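PDB 4QPV: uncharacterized protein from Staphylococcus aureus subsp. aureus Mu50, which is of unknown function and belongs to the DUF1672 family, whose fold is built on a repeated unit of a kinked helix followed by three beta strands. Local coordinates for residues Gln263-Tyr268 and Pro274-Lys279; Gln30-Pro35 and Met163-Ser168; Glu143-Tyr148 and Tyr152-Tyr157; Phe129-Arg132 and Leu138-Leu141. All blocks are in the same frame, centred on the assembly; numbering follows the deposited sequence.

Interaction 1. Residues Gln263-Tyr268 and Pro274-Lys279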
loop_
_atom_site.group_PDB
_atom_site.type_symbol
_atom_site.label_atom_id
_atom_site.label_comp_id
_atom_site.label_asym_id
_atom_site.label_seq_id
_atom_site.Cartn_x
_atom_site.Cartn_y
_atom_site.Cartn_z
ATOM N N GLN A 263 -11.517 7.382 6.947
ATOM C CA GLN A 263 -12.331 7.456 5.738
ATOM C C GLN A 263 -13.249 6.257 5.682
ATOM O O GLN A 263 -12.833 5.138 5.999
ATOM C CB GLN A 263 -11.522 7.545 4.435
ATOM C CG GLN A 263 -10.795 8.880 4.229
ATOM C CD GLN A 263 -10.208 9.001 2.830
ATOM O OE1 GLN A 263 -10.179 8.060 2.048
ATOM N NE2 GLN A 263 -9.695 10.160 2.491
ATOM N N ILE A 264 -14.499 6.499 5.260
ATOM C CA ILE A 264 -15.524 5.479 5.064
ATOM C C ILE A 264 -16.307 5.825 3.794
ATOM O O ILE A 264 -16.529 6.998 3.495
ATOM C CB ILE A 264 -16.460 5.261 6.300
ATOM C CG1 ILE A 264 -17.238 3.902 6.165
ATOM C CG2 ILE A 264 -17.406 6.476 6.515
ATOM C CD1 ILE A 264 -17.957 3.347 7.425
ATOM N N SER A 265 -16.715 4.794 3.063
ATOM C CA SER A 265 -17.510 4.938 1.841
ATOM C C SER A 265 -18.658 3.914 1.829
ATOM O O SER A 265 -18.836 3.174 2.801
ATOM C CB SER A 265 -16.615 4.761 0.619
ATOM O OG SER A 265 -16.061 3.447 0.596
ATOM N N ASN A 266 -19.369 3.788 0.696
ATOM C CA ASN A 266 -20.436 2.786 0.602
ATOM C C ASN A 266 -19.803 1.365 0.478
ATOM O O ASN A 266 -18.566 1.226 0.465
ATOM C CB ASN A 266 -21.426 3.123 -0.533
ATOM C CG ASN A 266 -20.903 2.959 -1.942
ATOM O OD1 ASN A 266 -19.900 2.279 -2.201
ATOM N ND2 ASN A 266 -21.615 3.537 -2.900
ATOM N N LYS A 267 -20.641 0.314 0.432
ATOM C CA LYS A 267 -20.168 -1.072 0.476
ATOM C C LYS A 267 -19.557 -1.589 -0.820
ATOM O O LYS A 267 -19.112 -2.738 -0.850
ATOM C CB LYS A 267 -21.342 -2.002 0.880
ATOM C CG LYS A 267 -22.461 -2.119 -0.152
ATOM C CD LYS A 267 -23.509 -3.170 0.242
ATOM C CE LYS A 267 -24.441 -2.732 1.350
ATOM N NZ LYS A 267 -25.471 -3.768 1.638
ATOM N N TYR A 268 -19.552 -0.779 -1.892
ATOM C CA TYR A 268 -19.154 -1.276 -3.209
ATOM C C TYR A 268 -17.737 -0.943 -3.623
ATOM O O TYR A 268 -17.132 -0.012 -3.109
ATOM C CB TYR A 268 -20.115 -0.756 -4.278
ATOM C CG TYR A 268 -21.541 -1.193 -4.035
ATOM C CD1 TYR A 268 -21.952 -2.494 -4.319
ATOM C CD2 TYR A 268 -22.473 -0.318 -3.486
ATOM C CE1 TYR A 268 -23.260 -2.912 -4.069
ATOM C CE2 TYR A 268 -23.787 -0.719 -3.247
ATOM C CZ TYR A 268 -24.176 -2.019 -3.537
ATOM O OH TYR A 268 -25.470 -2.421 -3.303
ATOM N N PRO A 274 -10.191 -1.150 -8.726
ATOM C CA PRO A 274 -10.586 -1.011 -7.306
ATOM C C PRO A 274 -9.846 0.100 -6.571
ATOM O O PRO A 274 -9.164 -0.144 -5.571
ATOM C CB PRO A 274 -10.248 -2.393 -6.729
ATOM C CG PRO A 274 -9.067 -2.837 -7.525
ATOM C CD PRO A 274 -9.364 -2.362 -8.937
ATOM N N ASN A 275 -10.023 1.328 -7.050
ATOM C CA ASN A 275 -9.350 2.516 -6.534
ATOM C C ASN A 275 -10.226 3.233 -5.488
ATOM O O ASN A 275 -11.162 3.960 -5.836
ATOM C CB ASN A 275 -8.998 3.461 -7.713
ATOM C CG ASN A 275 -8.146 4.643 -7.331
ATOM O OD1 ASN A 275 -7.972 4.965 -6.153
ATOM N ND2 ASN A 275 -7.575 5.306 -8.329
ATOM N N TYR A 276 -9.877 3.064 -4.207
ATOM C CA TYR A 276 -10.631 3.691 -3.113
ATOM C C TYR A 276 -10.635 5.225 -3.211
ATOM O O TYR A 276 -11.628 5.850 -2.848
ATOM C CB TYR A 276 -10.052 3.256 -1.756
ATOM C CG TYR A 276 -10.970 3.555 -0.592
ATOM C CD1 TYR A 276 -11.938 2.637 -0.190
ATOM C CD2 TYR A 276 -10.851 4.741 0.130
ATOM C CE1 TYR A 276 -12.798 2.914 0.879
ATOM C CE2 TYR A 276 -11.694 5.021 1.207
ATOM C CZ TYR A 276 -12.671 4.109 1.567
ATOM O OH TYR A 276 -13.501 4.388 2.616
ATOM N N SER A 277 -9.527 5.839 -3.688
ATOM C CA SER A 277 -9.419 7.307 -3.756
ATOM C C SER A 277 -10.454 7.946 -4.692
ATOM O O SER A 277 -10.698 9.151 -4.559
ATOM C CB SER A 277 -8.015 7.728 -4.169
ATOM O OG SER A 277 -7.809 7.528 -5.558
ATOM N N LYS A 278 -11.067 7.154 -5.616
ATOM C CA LYS A 278 -12.070 7.669 -6.567
ATOM C C LYS A 278 -13.490 7.562 -5.993
ATOM O O LYS A 278 -14.443 8.064 -6.597
ATOM C CB LYS A 278 -11.983 6.924 -7.917
ATOM C CG LYS A 278 -10.624 7.031 -8.615
ATOM C CD LYS A 278 -10.481 8.288 -9.470
ATOM C CE LYS A 278 -9.042 8.605 -9.801
ATOM N NZ LYS A 278 -8.304 9.138 -8.622
ATOM N N LYS A 279 -13.634 6.946 -4.808
ATOM C CA LYS A 279 -14.952 6.782 -4.188
ATOM C C LYS A 279 -15.388 8.029 -3.426
ATOM O O LYS A 279 -14.546 8.853 -3.048
ATOM C CB LYS A 279 -14.949 5.579 -3.237
ATOM C CG LYS A 279 -14.809 4.233 -3.949
ATOM C CD LYS A 279 -15.149 3.077 -3.014
ATOM C CE LYS A 279 -16.633 3.053 -2.704
ATOM N NZ LYS A 279 -16.946 2.115 -1.606
#

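Interaction 2. Residues Gln30-Pro35 and Met163-Ser168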
loop_
_atom_site.group_PDB
_atom_site.type_symbol
_atom_site.label_atom_id
_atom_site.label_comp_id
_atom_site.label_asym_id
_atom_site.label_seq_id
_atom_site.Cartn_x
_atom_site.Cartn_y
_atom_site.Cartn_z
ATOM N N GLN A 30 -11.264 -10.351 -8.565
ATOM C CA GLN A 30 -11.755 -10.919 -9.834
ATOM C C GLN A 30 -12.104 -9.764 -10.797
ATOM O O GLN A 30 -12.696 -8.771 -10.385
ATOM C CB GLN A 30 -12.945 -11.896 -9.625
ATOM C CG GLN A 30 -14.183 -11.300 -8.959
ATOM C CD GLN A 30 -14.170 -11.424 -7.443
ATOM O OE1 GLN A 30 -13.351 -10.824 -6.743
ATOM N NE2 GLN A 30 -15.126 -12.162 -6.903
ATOM N N GLY A 31 -11.603 -9.850 -12.019
ATOM C CA GLY A 31 -11.831 -8.805 -13.011
ATOM C C GLY A 31 -10.840 -7.654 -12.975
ATOM O O GLY A 31 -10.902 -6.781 -13.835
ATOM N N PHE A 32 -9.898 -7.638 -11.995
ATOM C CA PHE A 32 -8.895 -6.569 -11.912
ATOM C C PHE A 32 -8.079 -6.511 -13.184
ATOM O O PHE A 32 -7.500 -7.523 -13.615
ATOM C CB PHE A 32 -7.968 -6.735 -10.692
ATOM C CG PHE A 32 -6.815 -5.746 -10.651
ATOM C CD1 PHE A 32 -7.049 -4.382 -10.530
ATOM C CD2 PHE A 32 -5.497 -6.186 -10.739
ATOM C CE1 PHE A 32 -5.984 -3.471 -10.463
ATOM C CE2 PHE A 32 -4.437 -5.286 -10.676
ATOM C CZ PHE A 32 -4.682 -3.926 -10.554
ATOM N N GLN A 33 -8.071 -5.343 -13.826
ATOM C CA GLN A 33 -7.327 -5.182 -15.075
ATOM C C GLN A 33 -6.918 -3.737 -15.324
ATOM O O GLN A 33 -7.749 -2.955 -15.784
ATOM C CB GLN A 33 -8.160 -5.687 -16.291
ATOM C CG GLN A 33 -7.422 -5.674 -17.651
ATOM C CD GLN A 33 -6.082 -6.381 -17.572
ATOM O OE1 GLN A 33 -5.014 -5.758 -17.542
ATOM N NE2 GLN A 33 -6.118 -7.683 -17.429
ATOM N N PRO A 34 -5.630 -3.381 -15.133
ATOM C CA PRO A 34 -5.176 -2.038 -15.533
ATOM C C PRO A 34 -5.346 -1.815 -17.051
ATOM O O PRO A 34 -5.417 -2.793 -17.814
ATOM C CB PRO A 34 -3.687 -2.043 -15.129
ATOM C CG PRO A 34 -3.593 -3.080 -14.035
ATOM C CD PRO A 34 -4.509 -4.158 -14.559
ATOM N N PRO A 35 -5.443 -0.545 -17.535
ATOM C CA PRO A 35 -5.558 -0.326 -18.994
ATOM C C PRO A 35 -4.464 -1.110 -19.741
ATOM O O PRO A 35 -3.291 -1.005 -19.372
ATOM C CB PRO A 35 -5.390 1.188 -19.126
ATOM C CG PRO A 35 -5.835 1.744 -17.814
ATOM C CD PRO A 35 -5.375 0.738 -16.799
HETATM N N MSE A 163 -3.731 -7.820 -1.717
HETATM C CA MSE A 163 -2.526 -8.510 -2.202
HETATM C C MSE A 163 -2.438 -8.476 -3.728
HETATM O O MSE A 163 -1.351 -8.220 -4.267
HETATM C CB MSE A 163 -2.480 -9.961 -1.696
HETATM C CG MSE A 163 -2.132 -10.062 -0.215
HETATM SE SE MSE A 163 -0.401 -9.241 0.272
HETATM C CE MSE A 163 -1.071 -8.199 1.691
ATOM N N LYS A 164 -3.550 -8.660 -4.420
ATOM C CA LYS A 164 -3.542 -8.701 -5.883
ATOM C C LYS A 164 -3.764 -7.387 -6.613
ATOM O O LYS A 164 -3.455 -7.330 -7.815
ATOM C CB LYS A 164 -4.616 -9.696 -6.330
ATOM C CG LYS A 164 -4.267 -11.119 -5.907
ATOM C CD LYS A 164 -5.277 -12.146 -6.335
ATOM C CE LYS A 164 -4.886 -13.495 -5.759
ATOM N NZ LYS A 164 -5.326 -14.619 -6.628
ATOM N N THR A 165 -4.357 -6.358 -5.954
ATOM C CA THR A 165 -4.751 -5.174 -6.725
ATOM C C THR A 165 -4.181 -3.843 -6.246
ATOM O O THR A 165 -4.425 -2.824 -6.902
ATOM C CB THR A 165 -6.298 -5.068 -6.775
ATOM O OG1 THR A 165 -6.833 -4.596 -5.527
ATOM C CG2 THR A 165 -6.984 -6.377 -7.190
ATOM N N GLN A 166 -3.490 -3.821 -5.102
ATOM C CA GLN A 166 -3.002 -2.558 -4.528
ATOM C C GLN A 166 -1.483 -2.523 -4.527
ATOM O O GLN A 166 -0.840 -3.579 -4.457
ATOM C CB GLN A 166 -3.577 -2.359 -3.106
ATOM C CG GLN A 166 -5.138 -2.453 -3.053
ATOM C CD GLN A 166 -5.837 -1.331 -3.808
ATOM O OE1 GLN A 166 -5.569 -0.138 -3.613
ATOM N NE2 GLN A 166 -6.764 -1.690 -4.687
ATOM N N ASN A 167 -0.915 -1.304 -4.627
ATOM C CA ASN A 167 0.529 -1.126 -4.818
ATOM C C ASN A 167 1.035 0.214 -4.274
ATOM O O ASN A 167 1.964 0.795 -4.848
ATOM C CB ASN A 167 0.795 -1.190 -6.363
ATOM C CG ASN A 167 0.084 -0.112 -7.171
ATOM O OD1 ASN A 167 -0.639 0.748 -6.642
ATOM N ND2 ASN A 167 0.278 -0.119 -8.476
ATOM N N SER A 168 0.426 0.726 -3.193
ATOM C CA SER A 168 0.800 2.060 -2.700
ATOM C C SER A 168 1.867 2.051 -1.604
ATOM O O SER A 168 2.366 3.115 -1.215
ATOM C CB SER A 168 -0.433 2.772 -2.158
ATOM O OG SER A 168 -1.017 2.012 -1.109
#

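Interaction 3. Residues Glu143-Tyr148 and Tyr152-Tyr157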
loop_
_atom_site.group_PDB
_atom_site.type_symbol
_atom_site.label_atom_id
_atom_site.label_comp_id
_atom_site.label_asym_id
_atom_site.label_seq_id
_atom_site.Cartn_x
_atom_site.Cartn_y
_atom_site.Cartn_z
ATOM N N GLU A 143 -5.644 -3.895 15.161
ATOM C CA GLU A 143 -6.456 -4.609 16.134
ATOM C C GLU A 143 -7.715 -3.775 16.527
ATOM O O GLU A 143 -8.821 -4.313 16.547
ATOM C CB GLU A 143 -5.598 -4.930 17.363
ATOM C CG GLU A 143 -6.348 -5.694 18.438
ATOM C CD GLU A 143 -6.806 -7.094 18.063
ATOM O OE1 GLU A 143 -6.289 -7.668 17.077
ATOM O OE2 GLU A 143 -7.670 -7.629 18.790
ATOM N N VAL A 144 -7.542 -2.465 16.795
ATOM C CA VAL A 144 -8.659 -1.580 17.181
ATOM C C VAL A 144 -9.679 -1.473 16.025
ATOM O O VAL A 144 -10.884 -1.480 16.268
ATOM C CB VAL A 144 -8.167 -0.180 17.665
ATOM C CG1 VAL A 144 -9.343 0.778 17.900
ATOM C CG2 VAL A 144 -7.317 -0.299 18.937
ATOM N N LEU A 145 -9.210 -1.444 14.774
ATOM C CA LEU A 145 -10.114 -1.352 13.626
ATOM C C LEU A 145 -10.938 -2.649 13.481
ATOM O O LEU A 145 -12.121 -2.581 13.164
ATOM C CB LEU A 145 -9.337 -1.005 12.348
ATOM C CG LEU A 145 -8.908 0.482 12.303
ATOM C CD1 LEU A 145 -7.763 0.690 11.356
ATOM C CD2 LEU A 145 -10.106 1.398 11.942
ATOM N N LYS A 146 -10.344 -3.802 13.824
ATOM C CA LYS A 146 -11.045 -5.100 13.840
ATOM C C LYS A 146 -12.088 -5.114 14.964
ATOM O O LYS A 146 -13.200 -5.597 14.769
ATOM C CB LYS A 146 -10.040 -6.246 14.050
ATOM C CG LYS A 146 -9.198 -6.567 12.807
ATOM C CD LYS A 146 -8.092 -7.543 13.220
ATOM C CE LYS A 146 -7.165 -7.867 12.071
ATOM N NZ LYS A 146 -6.147 -8.879 12.504
ATOM N N GLU A 147 -11.713 -4.561 16.134
ATOM C CA GLU A 147 -12.557 -4.475 17.335
ATOM C C GLU A 147 -13.856 -3.718 17.083
ATOM O O GLU A 147 -14.894 -4.095 17.623
ATOM C CB GLU A 147 -11.825 -3.758 18.485
ATOM C CG GLU A 147 -10.699 -4.497 19.198
ATOM C CD GLU A 147 -10.119 -3.712 20.363
ATOM O OE1 GLU A 147 -10.869 -2.905 20.960
ATOM O OE2 GLU A 147 -8.922 -3.896 20.679
ATOM N N TYR A 148 -13.808 -2.644 16.283
ATOM C CA TYR A 148 -14.992 -1.807 16.098
ATOM C C TYR A 148 -15.776 -1.950 14.798
ATOM O O TYR A 148 -16.736 -1.173 14.593
ATOM C CB TYR A 148 -14.582 -0.340 16.316
ATOM C CG TYR A 148 -14.312 -0.036 17.775
ATOM C CD1 TYR A 148 -15.359 0.142 18.680
ATOM C CD2 TYR A 148 -13.011 0.010 18.269
ATOM C CE1 TYR A 148 -15.114 0.385 20.031
ATOM C CE2 TYR A 148 -12.756 0.249 19.623
ATOM C CZ TYR A 148 -13.810 0.459 20.494
ATOM O OH TYR A 148 -13.558 0.736 21.820
ATOM N N TYR A 152 -19.400 0.183 14.404
ATOM C CA TYR A 152 -19.466 1.275 13.422
ATOM C C TYR A 152 -19.803 0.807 12.009
ATOM O O TYR A 152 -19.744 1.599 11.058
ATOM C CB TYR A 152 -18.194 2.120 13.457
ATOM C CG TYR A 152 -18.069 2.851 14.779
ATOM C CD1 TYR A 152 -18.949 3.881 15.118
ATOM C CD2 TYR A 152 -17.110 2.473 15.720
ATOM C CE1 TYR A 152 -18.859 4.534 16.347
ATOM C CE2 TYR A 152 -17.025 3.106 16.962
ATOM C CZ TYR A 152 -17.894 4.142 17.268
ATOM O OH TYR A 152 -17.794 4.770 18.483
ATOM N N LYS A 153 -20.272 -0.451 11.902
ATOM C CA LYS A 153 -20.853 -1.034 10.704
ATOM C C LYS A 153 -19.977 -0.856 9.454
ATOM O O LYS A 153 -20.370 -0.171 8.500
ATOM C CB LYS A 153 -22.251 -0.420 10.465
ATOM C CG LYS A 153 -23.233 -0.675 11.615
ATOM C CD LYS A 153 -24.549 0.025 11.380
ATOM C CE LYS A 153 -25.582 -0.250 12.468
ATOM N NZ LYS A 153 -25.197 0.346 13.771
ATOM N N TYR A 154 -18.795 -1.459 9.464
ATOM C CA TYR A 154 -17.907 -1.387 8.308
ATOM C C TYR A 154 -17.118 -2.700 8.159
ATOM O O TYR A 154 -17.100 -3.553 9.048
ATOM C CB TYR A 154 -16.927 -0.159 8.406
ATOM C CG TYR A 154 -15.962 -0.211 9.581
ATOM C CD1 TYR A 154 -14.805 -1.001 9.535
ATOM C CD2 TYR A 154 -16.179 0.559 10.718
ATOM C CE1 TYR A 154 -13.937 -1.080 10.625
ATOM C CE2 TYR A 154 -15.336 0.462 11.829
ATOM C CZ TYR A 154 -14.202 -0.336 11.768
ATOM O OH TYR A 154 -13.389 -0.408 12.872
ATOM N N THR A 155 -16.454 -2.827 7.026
ATOM C CA THR A 155 -15.461 -3.855 6.708
ATOM C C THR A 155 -14.336 -3.130 6.013
ATOM O O THR A 155 -14.506 -1.987 5.573
ATOM C CB THR A 155 -16.045 -4.986 5.796
ATOM O OG1 THR A 155 -16.266 -4.455 4.491
ATOM C CG2 THR A 155 -17.323 -5.627 6.341
ATOM N N GLY A 156 -13.223 -3.804 5.824
ATOM C CA GLY A 156 -12.168 -3.246 4.998
ATOM C C GLY A 156 -12.209 -3.981 3.671
ATOM O O GLY A 156 -13.188 -4.668 3.359
ATOM N N TYR A 157 -11.136 -3.883 2.889
ATOM C CA TYR A 157 -10.980 -4.735 1.701
ATOM C C TYR A 157 -10.762 -6.172 2.166
ATOM O O TYR A 157 -10.407 -6.360 3.323
ATOM C CB TYR A 157 -9.688 -4.309 0.995
ATOM C CG TYR A 157 -9.755 -3.138 0.055
ATOM C CD1 TYR A 157 -10.244 -3.289 -1.245
ATOM C CD2 TYR A 157 -9.135 -1.933 0.379
ATOM C CE1 TYR A 157 -10.211 -2.232 -2.158
ATOM C CE2 TYR A 157 -9.096 -0.872 -0.522
ATOM C CZ TYR A 157 -9.623 -1.030 -1.790
ATOM O OH TYR A 157 -9.514 0.007 -2.667
#

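Interaction 4. Residues Phe129-Arg132 and Leu138-Leu141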
loop_
_atom_site.group_PDB
_atom_site.type_symbol
_atom_site.label_atom_id
_atom_site.label_comp_id
_atom_site.label_asym_id
_atom_site.label_seq_id
_atom_site.Cartn_x
_atom_site.Cartn_y
_atom_site.Cartn_z
ATOM N N PHE A 129 9.333 0.873 5.464
ATOM C CA PHE A 129 10.312 1.260 6.487
ATOM C C PHE A 129 9.604 2.015 7.615
ATOM O O PHE A 129 9.909 1.803 8.793
ATOM C CB PHE A 129 11.416 2.139 5.871
ATOM C CG PHE A 129 12.493 1.428 5.085
ATOM C CD1 PHE A 129 12.190 0.756 3.902
ATOM C CD2 PHE A 129 13.822 1.491 5.489
ATOM C CE1 PHE A 129 13.201 0.125 3.156
ATOM C CE2 PHE A 129 14.831 0.856 4.752
ATOM C CZ PHE A 129 14.515 0.195 3.580
ATOM N N GLU A 130 8.619 2.860 7.242
ATOM C CA GLU A 130 7.798 3.611 8.188
ATOM C C GLU A 130 6.960 2.652 9.017
ATOM O O GLU A 130 6.836 2.848 10.227
ATOM C CB GLU A 130 6.912 4.655 7.488
ATOM C CG GLU A 130 7.679 5.850 6.927
ATOM C CD GLU A 130 8.429 6.759 7.892
ATOM O OE1 GLU A 130 8.347 6.553 9.125
ATOM O OE2 GLU A 130 9.071 7.717 7.404
ATOM N N TYR A 131 6.458 1.566 8.380
ATOM C CA TYR A 131 5.717 0.538 9.105
ATOM C C TYR A 131 6.601 -0.074 10.179
ATOM O O TYR A 131 6.196 -0.110 11.339
ATOM C CB TYR A 131 5.187 -0.548 8.165
ATOM C CG TYR A 131 4.637 -1.736 8.931
ATOM C CD1 TYR A 131 3.446 -1.636 9.653
ATOM C CD2 TYR A 131 5.354 -2.931 9.012
ATOM C CE1 TYR A 131 2.949 -2.718 10.386
ATOM C CE2 TYR A 131 4.864 -4.018 9.738
ATOM C CZ TYR A 131 3.659 -3.908 10.415
ATOM O OH TYR A 131 3.178 -4.985 11.113
ATOM N N ARG A 132 7.797 -0.550 9.801
ATOM C CA ARG A 132 8.728 -1.141 10.764
ATOM C C ARG A 132 9.054 -0.168 11.902
ATOM O O ARG A 132 8.987 -0.563 13.066
ATOM C CB ARG A 132 10.014 -1.596 10.067
ATOM C CG ARG A 132 11.000 -2.218 11.042
ATOM C CD ARG A 132 12.254 -2.660 10.342
ATOM N NE ARG A 132 13.198 -3.196 11.316
ATOM C CZ ARG A 132 14.438 -3.582 11.031
ATOM N NH1 ARG A 132 14.895 -3.506 9.786
ATOM N NH2 ARG A 132 15.233 -4.037 11.989
ATOM N N LEU A 138 1.190 0.627 14.964
ATOM C CA LEU A 138 0.366 0.381 13.778
ATOM C C LEU A 138 -0.392 -0.958 13.925
ATOM O O LEU A 138 -1.574 -1.018 13.598
ATOM C CB LEU A 138 1.227 0.436 12.503
ATOM C CG LEU A 138 1.658 1.865 12.113
ATOM C CD1 LEU A 138 2.799 1.837 11.081
ATOM C CD2 LEU A 138 0.460 2.673 11.576
ATOM N N ASP A 139 0.263 -2.000 14.481
ATOM C CA ASP A 139 -0.407 -3.281 14.742
ATOM C C ASP A 139 -1.529 -3.089 15.779
ATOM O O ASP A 139 -2.601 -3.670 15.628
ATOM C CB ASP A 139 0.593 -4.346 15.178
ATOM C CG ASP A 139 1.566 -4.787 14.081
ATOM O OD1 ASP A 139 1.326 -4.444 12.880
ATOM O OD2 ASP A 139 2.519 -5.547 14.402
ATOM N N ASN A 140 -1.326 -2.206 16.778
ATOM C CA ASN A 140 -2.391 -1.899 17.737
ATOM C C ASN A 140 -3.564 -1.233 17.038
ATOM O O ASN A 140 -4.706 -1.550 17.364
ATOM C CB ASN A 140 -1.911 -1.012 18.861
ATOM C CG ASN A 140 -0.989 -1.700 19.817
ATOM O OD1 ASN A 140 -0.990 -2.936 19.958
ATOM N ND2 ASN A 140 -0.179 -0.904 20.496
ATOM N N LEU A 141 -3.288 -0.317 16.080
ATOM C CA LEU A 141 -4.354 0.335 15.316
ATOM C C LEU A 141 -5.146 -0.715 14.514
ATOM O O LEU A 141 -6.386 -0.665 14.497
ATOM C CB LEU A 141 -3.801 1.438 14.378
ATOM C CG LEU A 141 -4.834 2.168 13.473
ATOM C CD1 LEU A 141 -5.941 2.858 14.314
ATOM C CD2 LEU A 141 -4.159 3.204 12.598
#

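Interaction 1. Residues Gln263-Tyr268 and Pro274-Lys279
Lys-279 reaches across to the end of strand 259-265 and puts its ammonium group among the oxygens of 263-268. In the conformer described here its chain bends at chi3 (70°), which turns NZ toward three acceptors. NZ donates to Tyr-268 O at 2.6 Å, in the carbonyl plane, to Ser-265 OG at 2.7 Å and to Asn-266 OD1 at 3.0 Å. Asn-266 OD1 also accepts a hydrogen bond from the backbone N of Tyr-268, closing an Asx turn; the two donors approach from opposite faces of the amide, which suits an asparagine that must both shape the turn and receive the lysine.

Tyr-276, on the 3-10 segment, fills the buried side. Its OH packs 3.4 Å from Ile-264 CA and hydrogen-bonds to Leu-225 O on the neighbouring strand, while Ser-265 OG lies 3.3 Å from its CE1. The looser side is that of the partly exposed Gln-263: its OE1 meets the ring edge 3.5 Å from CE2, the amide nearly coplanar with the ring.

The ammonium group gives hydrogen bonds to three neutral oxygens, one on the strand end and two in the Asx turn, whose dipoles probably stabilise the cation as it ties strand end and turn to its own loop.

Interaction 2. Residues Gln30-Pro35 and Met163-Ser168
A CH-pi contact between Phe-32 and Thr-165 joins the loop between strand 21-23 and helix 38-46 to the C-terminal end of helix 159-165, in a fold described as a kinked-helix-beta-beta-beta repeat. The touch is small and almost wholly the work of these two residues. Thr-165 CB stands 3.9 Å from the centroid of the Phe-32 ring and only 10° off its normal, which places it squarely over one face. The methyl, CG2, leans back toward the root of the ring and comes within 3.5 Å of Phe-32 CG.

A flat aromatic side chain suits this place because it offers each face to a different neighbour. Pro-34 CD lies against the opposite face, offset toward the rim, so the loop folds back on its own phenylalanine. Phe-32 CG is anti to the backbone N (chi1 173°), which carries the ring out from the loop to the helix end. Around it, Phe-82 of strand 78-87 meets the ring steeply, and Asn-71 and Pro-274 also touch it.

Threonine is equally apt: its methyl and CB serve the ring, while OG1 keeps its polar business within the helix end by bonding to Ala-161 O. Gln-166 is the first residue to leave helical geometry, and its side chain curls back over this end. Its NE2 donates to Thr-165 OG1 at 3.0 Å, with an N-H...O angle of 161° and the acceptor close to the amide plane.

Interaction 3. Residues Glu143-Tyr148 and Tyr152-Tyr157
Leu-145 O, in the last turn of helix 135-147, accepts the hydroxyl of Tyr-154 at 2.5 Å. The OH arrives in the carbonyl plane on a lone pair, with a C=O...O angle of 124°. Near a helix end, carbonyls lose their usual backbone donors, and a tyrosine is long enough to supply one from the following strand. The ring is carried there by a chi1 of 63°, with CG tucked over the backbone, flanked by N and C. Leu-145 CD2 packs 3.9 Å from Tyr-154 OH, and Tyr-148 CB comes within 3.6 Å of the same oxygen, so carbon borders the buried bond.

A second bond closes the turn itself: Tyr-152 N donates to Tyr-148 O at 3.0 Å, and the bond is nearly straight at 170°. It brings the two tyrosines side by side, pointing the same way. Their rings are inclined obliquely, with Tyr-148 CD1 3.8 Å from Tyr-152 CE2. Both hydroxyls find partners beyond the turn, Tyr-148 with Lys-251 and Tyr-152 with Asp-243, while Phe-244 stacks on the Tyr-152 ring. Tyrosine thus serves twice here, its ring packing by helix 234-249 and its OH reaching a polar group.

The whole is a tight helix-to-strand connection, in which the chain leaves helix 135-147 and enters strand 154-155, which pairs antiparallel with strand 220-227 in the mixed sheet.

Interaction 4. Residues Phe129-Arg132 and Leu138-Leu141
Tyr-131 and Leu-138 meet where helix 116-133 gives way to helix 135-147. From CB the tyrosine side chain runs with CG anti to the backbone N (chi1 170°), which swings the ring across toward the second helix. CD1, the first ring atom to touch it, lies 3.8 Å from Leu-138 CD1. That methyl also rests 3.8 Å from Tyr-131 CA, so it fills the angle between the ring of Tyr-131 and the tyrosine backbone. Farther out, Tyr-131 CE1 passes 4.2 Å from Leu-138 CB and 3.4 Å from Asp-139 OD1. At the tip, OH donates to Asp-139 OD1 at 2.6 Å; OD1 accepts on its syn lone pair, on the side of the other carboxylate oxygen.

OD1 lies at the ring edge, in its plane, although the carboxylate itself is turned 49° from the ring. The second oxygen, OD2, has a salt bridge to Lys-135, whose positive charge probably favours the ionised acid. Each residue type fits its depth: leucine lies against the buried root of the ring, and the partly exposed aspartate receives the hydroxyl at the far end.

Phe-170 stacks on the Tyr-131 ring. Leu-177 of strand 175-178 touches both Tyr-131 and Leu-138, and Val-91 of strand 90-98 touches Tyr-131, placing the corner between the two helices against strands from two different sheets.

In the fold
From the N terminus, the chain first lays down loop 30-35, whose partner 163-168 arrives well over a hundred residues later, so interaction 2 closes the longest loop. Interactions 4 and 3 fall within that span, one after the other. Interaction 4 joins helix 116-133 to helix 135-147, and interaction 3 leads that second helix into strand 154-155. Interaction 1 opens after all of these and closes a short loop following strand 259-265. No loops cross. Contact in space nevertheless reunites them: Pro-274 packs on Phe-32 and its carbonyl bonds to Gln-166 and Tyr-157, linking interaction 1 to both 2 and 3. Interactions 1 and 3 reach the same mixed sheet.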